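Local coordinates for protein Atg1 tMIT (Kluyveromyces marxianus, PDB 4P1N) that acts as a serine/threonine protein kinase required for autophagosome formation and for cytoplasm-to-vacuole transport, and here contributes its tandem MIT-domain region, at residues 104-107 with 108-112; 137-140 with 141-145. All blocks are in the same frame, centred on the assembly; numbering follows the deposited sequence.

Interaction 1: 104-107 with 108-112; sequences ESLL and LYLKS
The carbonyl oxygen of Leu108, a residue whose own amide is bonded to Glu104 one turn earlier, is gripped twice by Ser112: Ser112 OG donates to Leu108 O over 2.9 Å and Ser112 N over 3.0 Å, from opposite faces of the carbonyl plane. This is an α-helix closing one of its side-chain hydroxyls onto its own backbone. The ordinary ladder runs beside it, with Tyr109 N bonded to Ser105 O at 2.9 Å and Leu110 N to Leu106 O likewise. Tyr109 shows what the ladder does for side chains. With CG beside its backbone N (chi1 -78°), the ring lies back along the preceding turn, bringing CD2 to 3.2 Å from Ser105 O and CE2 to 3.3 Å from Ser105 OG. Beyond that pair, the hydroxyl of Tyr109 bonds to Glu29 and that of Ser105 to the carbonyl of Ala28, both on helix 10-33. With an alanine here instead of Tyr109, Glu29 would probably lose its hydroxyl partner and a gap would open beside Ser105, where the ring now meets Ala28 and Leu160. On another side of the helix, Leu106 CD2 rests 3.8 Å from Leu110 CG, and both leucines pack on a chain of another protein. Leu108 instead keeps its CG 3.2 Å from Glu104 O and packs on Phe27, Ala28 and Val184. Within the first MIT domain, helix 95-129 thus meets its neighbours with differing chemistry: two hydroxyls bond to helix 10-33, where Leu108 also packs, while Leu106 and Leu110 add apolar packing on the other protein.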
loop_
_atom_site.group_PDB
_atom_site.type_symbol
_atom_site.label_atom_id
_atom_site.label_comp_id
_atom_site.label_asym_id
_atom_site.label_seq_id
_atom_site.Cartn_x
_atom_site.Cartn_y
_atom_site.Cartn_z
ATOM N N GLU B 104 17.939 -16.034 2.061
ATOM C CA GLU B 104 17.637 -15.249 0.874
ATOM C C GLU B 104 16.386 -14.413 1.097
ATOM O O GLU B 104 16.401 -13.213 0.867
ATOM C CB GLU B 104 17.473 -16.132 -0.348
ATOM C CG GLU B 104 18.797 -16.597 -0.939
ATOM C CD GLU B 104 18.666 -17.653 -2.048
ATOM O OE1 GLU B 104 19.698 -17.931 -2.714
ATOM O OE2 GLU B 104 17.569 -18.224 -2.245
ATOM N N SER B 105 15.342 -15.048 1.607
ATOM C CA SER B 105 14.097 -14.358 1.890
ATOM C C SER B 105 14.307 -13.255 2.943
ATOM O O SER B 105 13.887 -12.118 2.756
ATOM C CB SER B 105 13.002 -15.351 2.297
ATOM O OG SER B 105 11.705 -14.748 2.152
ATOM N N LEU B 106 15.010 -13.561 4.014
ATOM C CA LEU B 106 15.260 -12.593 5.055
ATOM C C LEU B 106 15.945 -11.370 4.523
ATOM O O LEU B 106 15.532 -10.265 4.825
ATOM C CB LEU B 106 16.186 -13.168 6.129
ATOM C CG LEU B 106 16.015 -12.744 7.580
ATOM C CD1 LEU B 106 17.293 -13.114 8.341
ATOM C CD2 LEU B 106 15.612 -11.301 7.846
ATOM N N LEU B 107 17.051 -11.578 3.815
ATOM C CA LEU B 107 17.816 -10.487 3.246
ATOM C C LEU B 107 16.977 -9.582 2.333
ATOM O O LEU B 107 17.121 -8.349 2.362
ATOM C CB LEU B 107 19.043 -11.041 2.468
ATOM C CG LEU B 107 20.098 -11.771 3.318
ATOM C CD1 LEU B 107 21.271 -12.174 2.438
ATOM C CD2 LEU B 107 20.557 -10.916 4.479
ATOM N N LEU B 108 16.106 -10.193 1.536
ATOM C CA LEU B 108 15.179 -9.446 0.667
ATOM C C LEU B 108 14.134 -8.706 1.457
ATOM O O LEU B 108 13.758 -7.593 1.082
ATOM C CB LEU B 108 14.513 -10.401 -0.344
ATOM C CG LEU B 108 15.530 -11.009 -1.316
ATOM C CD1 LEU B 108 14.897 -12.101 -2.145
ATOM C CD2 LEU B 108 16.180 -9.935 -2.201
ATOM N N TYR B 109 13.654 -9.269 2.564
ATOM C CA TYR B 109 12.763 -8.506 3.409
ATOM C C TYR B 109 13.529 -7.339 4.042
ATOM O O TYR B 109 12.953 -6.275 4.230
ATOM C CB TYR B 109 12.077 -9.355 4.503
ATOM C CG TYR B 109 10.944 -10.157 4.010
ATOM C CD1 TYR B 109 9.842 -9.550 3.383
ATOM C CD2 TYR B 109 10.993 -11.538 4.043
ATOM C CE1 TYR B 109 8.797 -10.299 2.864
ATOM C CE2 TYR B 109 9.952 -12.299 3.502
ATOM C CZ TYR B 109 8.874 -11.676 2.901
ATOM O OH TYR B 109 7.857 -12.448 2.420
ATOM N N LEU B 110 14.789 -7.524 4.417
ATOM C CA LEU B 110 15.523 -6.423 5.053
ATOM C C LEU B 110 15.793 -5.302 4.054
ATOM O O LEU B 110 15.763 -4.159 4.407
ATOM C CB LEU B 110 16.843 -6.859 5.686
ATOM C CG LEU B 110 16.776 -7.855 6.846
ATOM C CD1 LEU B 110 18.198 -8.222 7.257
ATOM C CD2 LEU B 110 16.098 -7.295 8.087
ATOM N N LYS B 111 16.035 -5.634 2.795
ATOM C CA LYS B 111 16.165 -4.619 1.811
ATOM C C LYS B 111 14.842 -3.904 1.566
ATOM O O LYS B 111 14.814 -2.655 1.441
ATOM C CB LYS B 111 16.743 -5.196 0.520
ATOM C CG LYS B 111 16.921 -4.194 -0.598
ATOM C CD LYS B 111 17.933 -3.103 -0.289
ATOM C CE LYS B 111 19.376 -3.625 -0.267
ATOM N NZ LYS B 111 20.176 -2.651 0.503
ATOM N N SER B 112 13.747 -4.652 1.517
ATOM C CA SER B 112 12.412 -4.023 1.472
ATOM C C SER B 112 12.197 -3.014 2.572
ATOM O O SER B 112 11.756 -1.877 2.350
ATOM C CB SER B 112 11.267 -5.058 1.494
ATOM O OG SER B 112 11.433 -6.025 0.472
#

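Interaction 2: 137-140 with 141-145; sequences LKLN and ILVQW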
loop_
_atom_site.group_PDB
_atom_site.type_symbol
_atom_site.label_atom_id
_atom_site.label_comp_id
_atom_site.label_asym_id
_atom_site.label_seq_id
_atom_site.Cartn_x
_atom_site.Cartn_y
_atom_site.Cartn_z
ATOM N N LEU B 137 -4.716 12.883 -1.199
ATOM C CA LEU B 137 -5.363 11.603 -0.938
ATOM C C LEU B 137 -4.395 10.475 -1.303
ATOM O O LEU B 137 -4.175 9.555 -0.501
ATOM C CB LEU B 137 -6.661 11.499 -1.724
ATOM C CG LEU B 137 -7.901 11.044 -0.954
ATOM C CD1 LEU B 137 -9.139 11.800 -1.410
ATOM C CD2 LEU B 137 -8.110 9.559 -1.132
ATOM N N LYS B 138 -3.803 10.583 -2.498
ATOM C CA LYS B 138 -2.854 9.601 -3.036
ATOM C C LYS B 138 -1.738 9.307 -2.081
ATOM O O LYS B 138 -1.439 8.143 -1.800
ATOM C CB LYS B 138 -2.189 10.108 -4.322
ATOM C CG LYS B 138 -2.759 9.579 -5.622
ATOM C CD LYS B 138 -1.628 9.355 -6.616
ATOM C CE LYS B 138 -2.156 9.063 -8.010
ATOM N NZ LYS B 138 -1.135 8.330 -8.814
ATOM N N LEU B 139 -1.087 10.365 -1.629
ATOM C CA LEU B 139 -0.021 10.238 -0.647
ATOM C C LEU B 139 -0.484 9.508 0.623
ATOM O O LEU B 139 0.225 8.647 1.116
ATOM C CB LEU B 139 0.534 11.634 -0.262
ATOM C CG LEU B 139 1.667 11.650 0.742
ATOM C CD1 LEU B 139 2.869 10.888 0.207
ATOM C CD2 LEU B 139 2.066 13.065 1.097
ATOM N N ASN B 140 -1.641 9.886 1.165
ATOM C CA ASN B 140 -2.210 9.191 2.336
ATOM C C ASN B 140 -2.346 7.703 2.121
ATOM O O ASN B 140 -1.891 6.890 2.936
ATOM C CB ASN B 140 -3.578 9.736 2.703
ATOM C CG ASN B 140 -3.572 10.422 4.031
ATOM O OD1 ASN B 140 -3.192 9.838 5.046
ATOM N ND2 ASN B 140 -3.999 11.660 4.044
ATOM N N ILE B 141 -2.908 7.357 0.975
ATOM C CA ILE B 141 -3.073 5.953 0.607
ATOM C C ILE B 141 -1.716 5.265 0.540
ATOM O O ILE B 141 -1.512 4.245 1.208
ATOM C CB ILE B 141 -3.917 5.807 -0.672
ATOM C CG1 ILE B 141 -5.378 6.066 -0.321
ATOM C CG2 ILE B 141 -3.753 4.420 -1.279
ATOM C CD1 ILE B 141 -6.322 6.259 -1.510
ATOM N N LEU B 142 -0.768 5.862 -0.184
ATOM C CA LEU B 142 0.559 5.292 -0.338
ATOM C C LEU B 142 1.234 5.043 0.966
ATOM O O LEU B 142 1.882 4.012 1.160
ATOM C CB LEU B 142 1.488 6.199 -1.140
ATOM C CG LEU B 142 1.469 6.024 -2.636
ATOM C CD1 LEU B 142 2.476 6.970 -3.245
ATOM C CD2 LEU B 142 1.829 4.607 -3.032
ATOM N N VAL B 143 1.148 6.034 1.840
ATOM C CA VAL B 143 1.765 5.947 3.128
ATOM C C VAL B 143 1.111 4.877 4.003
ATOM O O VAL B 143 1.831 4.143 4.668
ATOM C CB VAL B 143 1.806 7.319 3.820
ATOM C CG1 VAL B 143 2.292 7.182 5.261
ATOM C CG2 VAL B 143 2.736 8.253 3.038
ATOM N N GLN B 144 -0.219 4.780 4.010
ATOM C CA GLN B 144 -0.855 3.602 4.632
ATOM C C GLN B 144 -0.302 2.274 4.098
ATOM O O GLN B 144 0.069 1.380 4.895
ATOM C CB GLN B 144 -2.359 3.668 4.520
ATOM C CG GLN B 144 -2.920 4.804 5.395
ATOM C CD GLN B 144 -4.404 4.932 5.290
ATOM O OE1 GLN B 144 -5.039 4.266 4.471
ATOM N NE2 GLN B 144 -4.997 5.805 6.131
ATOM N N TRP B 145 -0.175 2.173 2.766
ATOM C CA TRP B 145 0.427 0.990 2.151
ATOM C C TRP B 145 1.843 0.707 2.616
ATOM O O TRP B 145 2.165 -0.424 2.974
ATOM C CB TRP B 145 0.370 1.092 0.631
ATOM C CG TRP B 145 0.870 -0.123 -0.073
ATOM C CD1 TRP B 145 0.191 -1.310 -0.349
ATOM C CD2 TRP B 145 2.212 -0.311 -0.556
ATOM N NE1 TRP B 145 1.053 -2.184 -1.015
ATOM C CE2 TRP B 145 2.285 -1.582 -1.153
ATOM C CE3 TRP B 145 3.328 0.504 -0.595
ATOM C CZ2 TRP B 145 3.470 -2.064 -1.737
ATOM C CZ3 TRP B 145 4.496 0.033 -1.218
ATOM C CH2 TRP B 145 4.552 -1.230 -1.765
#
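Leu137 and Ile141 run at a slant to one another, one turn apart on the N-terminal stretch of helix 137-170, a helix of the first MIT domain, and touch through Leu137 CD2 and Ile141 CD1 at 3.8 Å. Their pairing belongs to the face that meets the second subunit, where Leu137 packs on Trp221 and Ile141 on Trp145 of that copy. Leu139 and Val143 behave differently: they run alongside each other in one direction, with Leu139 CD1 3.9 Å from Val143 CG2. Leu139 has its CG opposite the backbone N (chi1 -179°), while CG2 of Val143 is turned beside its own N, which places it 3.2 Å from Leu139 O. Leu139 touches Trp126, and Val143 touches Met120 and Thr123, all on helix 95-129. The polar ends of Asn140 and Gln144 each turn to another chain. Asn140 gives both ends of its amide to a chain of another protein, whereas Gln144 OE1 accepts from Trp145 NE1 of the second subunit, a bond returned in kind by the partner copy. Gln144 runs extended beyond CG, and that CG passes 3.4 Å from Asn140 O, which also takes the hydrogen of Gln144 N at 2.9 Å with an N-H...O angle of 176°.

Overall arrangement
Both interactions are i to i+4 contacts within single helices of the first MIT domain, on the successive helices 95-129 and 137-170; their centres lie about 23 Å apart and their nearest atoms about 8 Å, without touching. The centre of interaction 1 lies about 8 Å from the centre of the chain, and every residue taking part is buried. The centre of interaction 2 lies farther out, about 20 Å from that of the chain, and the contact includes partly exposed residues at its start. The chemistry follows the place: at 104-112 most polar ends find partners within the same chain, whereas at 137-145 the amides serve the second subunit and another protein. Both, however, contribute side chains that pack on helix 10-33.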